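Local coordinates for protein endoglucanase (PDB 2E4T) that cleaves internal glucosidic bonds of cellulose and xyloglucan, the part described here being the glycoside hydrolase family 44 portion of a longer multidomain enzyme, at residues K41-G45 with N46-G50; V90-F93 with H94-L98; V156-D159 with E160-N163. All blocks are in the same frame, centred on the assembly; numbering follows the deposited sequence.

Contact 1: residues K41-G45 with N46-G50; sequences KRFGG and NRTTG
Thr48 sets its methyl on the flat of the Phe43 ring: CG2 stands 3.7 Å from the ring centroid and only 14° off the ring normal, a CH-pi contact made almost over the centre. The two side chains run antiparallel to one another, and the same methyl also rests 3.6 Å from Gly44 CA. With chi1 at 67°, OG1 of Thr48 lies between its own N and carbonyl carbon, which turns the hydroxyl toward Gly45 while CG2 goes to the ring. That hydroxyl donates to Gly45 O over 2.8 Å, in the carbonyl plane. Thr48 N reaches Gly45 O at 2.9 Å from above the plane, closing a type I turn across residues 45-48. Gly45 O thus accepts two hydrogen bonds from one residue; the hydroxyl bond and the methyl on the ring together hold chi1. On the strand side, the Arg42 guanidinium has Gly44 CA over one face, and salt-bridges to Glu359. The turn follows strand 40-43, which runs parallel to strand 104-109 in the barrel wall; Phe43 also packs on Val89 and Val90 of helix 88-99 and on Leu72 of helix 71-75.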
# COMPACT_ATOMS: atom_id res chain seq x y z
N LYS A 41 -1.21 5.53 -7.11
CA LYS A 41 -1.65 6.59 -6.22
C LYS A 41 -2.98 6.17 -5.59
O LYS A 41 -3.92 5.82 -6.31
CB LYS A 41 -1.83 7.92 -6.97
CG LYS A 41 -0.54 8.63 -7.27
CD LYS A 41 0.32 9.00 -6.05
CE LYS A 41 -0.38 9.80 -4.97
NZ LYS A 41 -0.78 11.18 -5.44
N ARG A 42 -3.04 6.27 -4.26
CA ARG A 42 -4.27 6.00 -3.51
C ARG A 42 -4.82 7.29 -2.93
O ARG A 42 -4.10 8.03 -2.26
CB ARG A 42 -3.97 5.02 -2.35
CG ARG A 42 -5.15 4.86 -1.39
CD ARG A 42 -4.84 3.75 -0.41
NE ARG A 42 -5.87 3.50 0.59
CZ ARG A 42 -5.85 3.93 1.85
NH1 ARG A 42 -4.97 4.83 2.27
NH2 ARG A 42 -6.76 3.38 2.68
N PHE A 43 -6.13 7.50 -3.22
CA PHE A 43 -6.94 8.52 -2.56
C PHE A 43 -7.67 7.81 -1.42
O PHE A 43 -8.61 7.04 -1.70
CB PHE A 43 -7.93 9.10 -3.58
CG PHE A 43 -8.94 10.05 -3.00
CD1 PHE A 43 -8.58 11.36 -2.65
CD2 PHE A 43 -10.27 9.66 -2.84
CE1 PHE A 43 -9.52 12.25 -2.12
CE2 PHE A 43 -11.24 10.58 -2.35
CZ PHE A 43 -10.84 11.85 -2.00
N GLY A 44 -7.16 7.94 -0.20
CA GLY A 44 -7.68 7.14 0.89
C GLY A 44 -7.30 7.76 2.21
O GLY A 44 -6.77 8.87 2.30
N GLY A 45 -7.56 7.01 3.30
CA GLY A 45 -7.31 7.48 4.62
C GLY A 45 -8.52 8.21 5.22
O GLY A 45 -9.61 8.27 4.62
N ASN A 46 -8.33 8.74 6.44
CA ASN A 46 -9.47 9.15 7.26
C ASN A 46 -10.36 10.18 6.55
O ASN A 46 -11.60 10.11 6.70
CB ASN A 46 -8.97 9.78 8.56
CG ASN A 46 -8.35 8.76 9.47
OD1 ASN A 46 -8.52 7.54 9.28
ND2 ASN A 46 -7.68 9.24 10.54
N ARG A 47 -9.80 11.13 5.81
CA ARG A 47 -10.61 12.19 5.23
C ARG A 47 -11.53 11.65 4.15
O ARG A 47 -12.50 12.37 3.76
CB ARG A 47 -9.76 13.28 4.62
CG ARG A 47 -9.40 14.39 5.58
CD ARG A 47 -10.59 15.34 5.72
NE ARG A 47 -10.25 16.44 6.62
CZ ARG A 47 -10.98 17.56 6.67
NH1 ARG A 47 -12.10 17.69 5.95
NH2 ARG A 47 -10.60 18.57 7.48
N THR A 48 -11.29 10.46 3.60
CA THR A 48 -12.10 10.00 2.50
C THR A 48 -13.43 9.35 2.93
O THR A 48 -14.32 9.23 2.10
CB THR A 48 -11.31 9.07 1.56
OG1 THR A 48 -10.97 7.85 2.22
CG2 THR A 48 -10.07 9.78 1.02
N THR A 49 -13.59 9.02 4.22
CA THR A 49 -14.82 8.35 4.64
C THR A 49 -16.07 9.21 4.42
O THR A 49 -17.10 8.73 3.98
CB THR A 49 -14.67 7.93 6.12
OG1 THR A 49 -13.65 6.94 6.22
CG2 THR A 49 -16.02 7.43 6.68
N GLY A 50 -15.93 10.51 4.78
CA GLY A 50 -17.07 11.42 4.71
C GLY A 50 -17.04 12.36 3.51
O GLY A 50 -17.77 13.35 3.46

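Contact 2: residues V90-F93 with H94-L98; sequences VTTF and HDKAL
Lys96 runs out past Thr92, one helical turn earlier in helix 88-99. Its CB lies 3.5 Å from Thr92 O, and CG is slightly nearer to Thr92 O, at 3.4 Å. CG owes its place to chi1 of -79°, which sets it beside the backbone N, the very atom that donates to Thr92 O over 2.9 Å with an N-H...O angle of 162°. Beyond CG the chain is extended and draws away: CD is 4.0 Å from Thr92 O, and CE passes the methyl CG2 of Thr92 at 4.3 Å. The tip NZ leaves the turn altogether, forming a salt bridge with Glu33 and a hydrogen bond to Gly76 O. The same i to i+4 backbone bonding joins His94 N to Val90 O and Ala97 N to Phe93 O. A different flank of the helix holds a water bridge, in which one water sits 2.7 Å from Thr91 OG1 and donates to Asp95 OD2 over 2.8 Å; Asp95 OD1 is hydrogen-bonded to Tyr169 OH. Leu98 CG lies 3.7 Å above the plane of the His94 ring, displaced from the ring centre. Both ring nitrogens of His94 are engaged, ND1 with Thr105 OG1 and NE2 with Thr176 O, and the ring meets Tyr169 edge-to-face. Since a carbonyl can only accept, NE2 probably carries a proton. The chemistry is therefore divided around the helix: the aliphatic part of Lys96 packs against the carbonyl and methyl of Thr92 while its ammonium group pairs with Glu33, the Asp95 carboxylate is shared between a water and a tyrosine hydroxyl, and His94 is held against rotation by bonds at two ring atoms.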
# COMPACT_ATOMS: atom_id res chain seq x y z
N VAL A 90 -11.36 14.34 -6.76
CA VAL A 90 -10.92 13.06 -7.32
C VAL A 90 -10.39 13.22 -8.74
O VAL A 90 -9.39 12.57 -9.11
CB VAL A 90 -12.04 12.02 -7.19
CG1 VAL A 90 -11.73 10.77 -7.98
CG2 VAL A 90 -12.23 11.69 -5.70
N THR A 91 -11.02 14.08 -9.55
CA THR A 91 -10.52 14.25 -10.90
C THR A 91 -9.20 15.04 -10.89
O THR A 91 -8.31 14.75 -11.73
CB THR A 91 -11.56 14.88 -11.82
OG1 THR A 91 -11.88 16.22 -11.38
CG2 THR A 91 -12.83 14.05 -11.89
N THR A 92 -9.00 15.98 -9.96
CA THR A 92 -7.68 16.59 -9.85
C THR A 92 -6.65 15.53 -9.43
O THR A 92 -5.54 15.47 -9.99
CB THR A 92 -7.68 17.77 -8.83
OG1 THR A 92 -8.60 18.76 -9.32
CG2 THR A 92 -6.32 18.38 -8.68
N PHE A 93 -7.03 14.67 -8.48
CA PHE A 93 -6.11 13.65 -8.00
C PHE A 93 -5.71 12.71 -9.15
O PHE A 93 -4.50 12.41 -9.33
CB PHE A 93 -6.84 12.85 -6.89
CG PHE A 93 -5.96 11.86 -6.20
CD1 PHE A 93 -5.32 12.19 -5.02
CD2 PHE A 93 -5.81 10.54 -6.69
CE1 PHE A 93 -4.48 11.25 -4.37
CE2 PHE A 93 -5.02 9.61 -6.05
CZ PHE A 93 -4.34 9.98 -4.90
N HIS A 94 -6.68 12.23 -9.92
CA HIS A 94 -6.38 11.34 -11.03
C HIS A 94 -5.67 12.06 -12.17
O HIS A 94 -4.75 11.51 -12.79
CB HIS A 94 -7.63 10.62 -11.48
CG HIS A 94 -7.37 9.54 -12.50
ND1 HIS A 94 -6.41 8.54 -12.32
CD2 HIS A 94 -7.98 9.32 -13.70
CE1 HIS A 94 -6.47 7.75 -13.39
NE2 HIS A 94 -7.41 8.20 -14.23
N ASP A 95 -6.09 13.30 -12.47
CA ASP A 95 -5.39 14.05 -13.52
C ASP A 95 -3.90 14.20 -13.15
O ASP A 95 -3.02 14.08 -14.04
CB ASP A 95 -5.99 15.44 -13.71
CG ASP A 95 -7.35 15.46 -14.35
OD1 ASP A 95 -7.79 14.44 -14.92
OD2 ASP A 95 -7.95 16.59 -14.36
N LYS A 96 -3.61 14.51 -11.88
CA LYS A 96 -2.21 14.64 -11.46
C LYS A 96 -1.50 13.29 -11.65
O LYS A 96 -0.36 13.25 -12.19
CB LYS A 96 -2.11 15.09 -10.02
CG LYS A 96 -2.33 16.60 -9.82
CD LYS A 96 -2.27 16.97 -8.35
CE LYS A 96 -2.09 18.45 -8.12
NZ LYS A 96 -1.96 18.74 -6.65
N ALA A 97 -2.11 12.20 -11.22
CA ALA A 97 -1.48 10.87 -11.38
C ALA A 97 -1.20 10.58 -12.85
O ALA A 97 -0.08 10.15 -13.22
CB ALA A 97 -2.40 9.80 -10.78
N LEU A 98 -2.19 10.80 -13.73
CA LEU A 98 -1.98 10.57 -15.17
C LEU A 98 -0.83 11.46 -15.67
O LEU A 98 -0.00 11.00 -16.51
CB LEU A 98 -3.25 10.87 -15.95
CG LEU A 98 -4.43 9.93 -15.72
CD1 LEU A 98 -5.65 10.47 -16.45
CD2 LEU A 98 -4.10 8.50 -16.13
O HOH W 1 -10.16 17.59 -12.98

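Contact 3: residues V156-D159 with E160-N163; sequences VYMD and EFVN
Helix 158-169 begins here directly from strand 155-157, with Tyr157 at the N-cap position and a Met-aromatic contact between Met158 and Phe161 in the first turn. Tyr157 O accepts from Phe161 N at 3.1 Å, and the next two bonds of the pattern pair Val162 N with Met158 O and Asn163 N with Asp159 O. The side chains of Met158 and Phe161 run alongside in a common direction. A turn in the methionine chain at chi2 (-60°) brings SD to the ring edge, 4.1 Å from Phe161 CD2 and 89° off the ring normal. Phe161 further stacks on Trp53. On another flank, Tyr157 CB touches Glu160 CB at 3.8 Å. Glu160 OE1 then meets the edge of the tyrosine ring, 3.9 Å from CD2, with carboxylate and ring planes 78° apart. A water joins the same two residues, accepting from Tyr157 N at 2.8 Å and donating to Glu160 OE1 at 2.8 Å. The Tyr157 side chain lies about 5 Å from the calcium ion, which Glu54, Asp150, Asp153 and Tyr155 bind. Glu160 OE2 is held by Lys141 NZ and Ser146 N. Water on one oxygen, and an ammonium and an amide on the other, probably keep this buried carboxylate ionised, and its place in the first turn would probably favour the anion further, through the helix dipole.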
# COMPACT_ATOMS: atom_id res chain seq x y z
N VAL A 156 -26.53 10.63 -1.50
CA VAL A 156 -25.39 10.64 -2.42
C VAL A 156 -25.20 9.19 -2.87
O VAL A 156 -25.22 8.28 -2.04
CB VAL A 156 -24.15 11.18 -1.69
CG1 VAL A 156 -22.93 11.06 -2.51
CG2 VAL A 156 -24.38 12.68 -1.29
N TYR A 157 -25.03 8.99 -4.18
CA TYR A 157 -25.06 7.65 -4.74
C TYR A 157 -23.65 7.23 -5.24
O TYR A 157 -23.04 7.93 -6.06
CB TYR A 157 -26.04 7.58 -5.92
CG TYR A 157 -27.44 7.92 -5.47
CD1 TYR A 157 -28.19 7.00 -4.78
CD2 TYR A 157 -28.01 9.18 -5.72
CE1 TYR A 157 -29.48 7.29 -4.35
CE2 TYR A 157 -29.30 9.48 -5.27
CZ TYR A 157 -30.03 8.50 -4.60
OH TYR A 157 -31.30 8.77 -4.14
N MET A 158 -23.18 6.10 -4.74
CA MET A 158 -21.84 5.65 -5.15
C MET A 158 -21.76 5.22 -6.61
O MET A 158 -20.76 5.52 -7.28
CB MET A 158 -21.28 4.56 -4.23
CG MET A 158 -20.98 5.04 -2.82
SD MET A 158 -19.76 6.37 -2.77
CE MET A 158 -20.80 7.81 -2.58
N ASP A 159 -22.77 4.50 -7.10
CA ASP A 159 -22.69 4.10 -8.50
C ASP A 159 -22.72 5.34 -9.43
O ASP A 159 -22.08 5.32 -10.47
CB ASP A 159 -23.71 3.01 -8.86
CG ASP A 159 -25.17 3.38 -8.66
OD1 ASP A 159 -25.53 4.44 -8.14
OD2 ASP A 159 -25.98 2.46 -9.07
N GLU A 160 -23.46 6.39 -9.05
CA GLU A 160 -23.51 7.59 -9.84
C GLU A 160 -22.13 8.28 -9.87
O GLU A 160 -21.70 8.81 -10.90
CB GLU A 160 -24.60 8.52 -9.33
CG GLU A 160 -24.86 9.68 -10.28
CD GLU A 160 -26.10 10.47 -9.86
OE1 GLU A 160 -26.18 10.91 -8.67
OE2 GLU A 160 -27.01 10.65 -10.73
N PHE A 161 -21.42 8.26 -8.72
CA PHE A 161 -20.06 8.79 -8.64
C PHE A 161 -19.15 8.00 -9.61
O PHE A 161 -18.41 8.59 -10.42
CB PHE A 161 -19.63 8.65 -7.18
CG PHE A 161 -18.23 9.10 -6.78
CD1 PHE A 161 -17.40 9.89 -7.57
CD2 PHE A 161 -17.80 8.71 -5.50
CE1 PHE A 161 -16.14 10.24 -7.10
CE2 PHE A 161 -16.55 9.09 -5.03
CZ PHE A 161 -15.73 9.85 -5.83
N VAL A 162 -19.17 6.67 -9.51
CA VAL A 162 -18.35 5.85 -10.42
C VAL A 162 -18.72 6.14 -11.87
O VAL A 162 -17.86 6.26 -12.75
CB VAL A 162 -18.45 4.36 -10.06
CG1 VAL A 162 -17.71 3.51 -11.09
CG2 VAL A 162 -17.87 4.14 -8.67
N ASN A 163 -20.03 6.27 -12.16
CA ASN A 163 -20.44 6.56 -13.54
C ASN A 163 -19.82 7.89 -14.03
O ASN A 163 -19.40 8.00 -15.19
CB ASN A 163 -21.98 6.63 -13.60
CG ASN A 163 -22.44 6.96 -15.00
OD1 ASN A 163 -22.37 6.09 -15.90
ND2 ASN A 163 -22.85 8.21 -15.23
O HOH W 2 -24.93 11.07 -6.12

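Val90 joins all three contacts: its CG2 lies 3.7 Å from Phe43 CE2 of contact 1 and 4.0 Å from Phe161 CZ of contact 3. Contacts 1 and 2 meet where Phe93 CZ packs 3.3 Å from Arg42 O, seating helix 88-99 on strand 40-43. Contacts 1 and 3 do not touch, their nearest atoms being about 6 Å apart. Contact 1 follows the C-terminal end of its barrel strand, the end at which TIM-barrel glycoside hydrolases bind substrate. A glycerol, probably from the crystallisation liquor, is hydrogen-bonded to Arg42 O and Gly44 O. Contact 3 adjoins the calcium site; Lys96 of contact 2 is about 12 Å from zinc ligand Ala395, side chain to side chain.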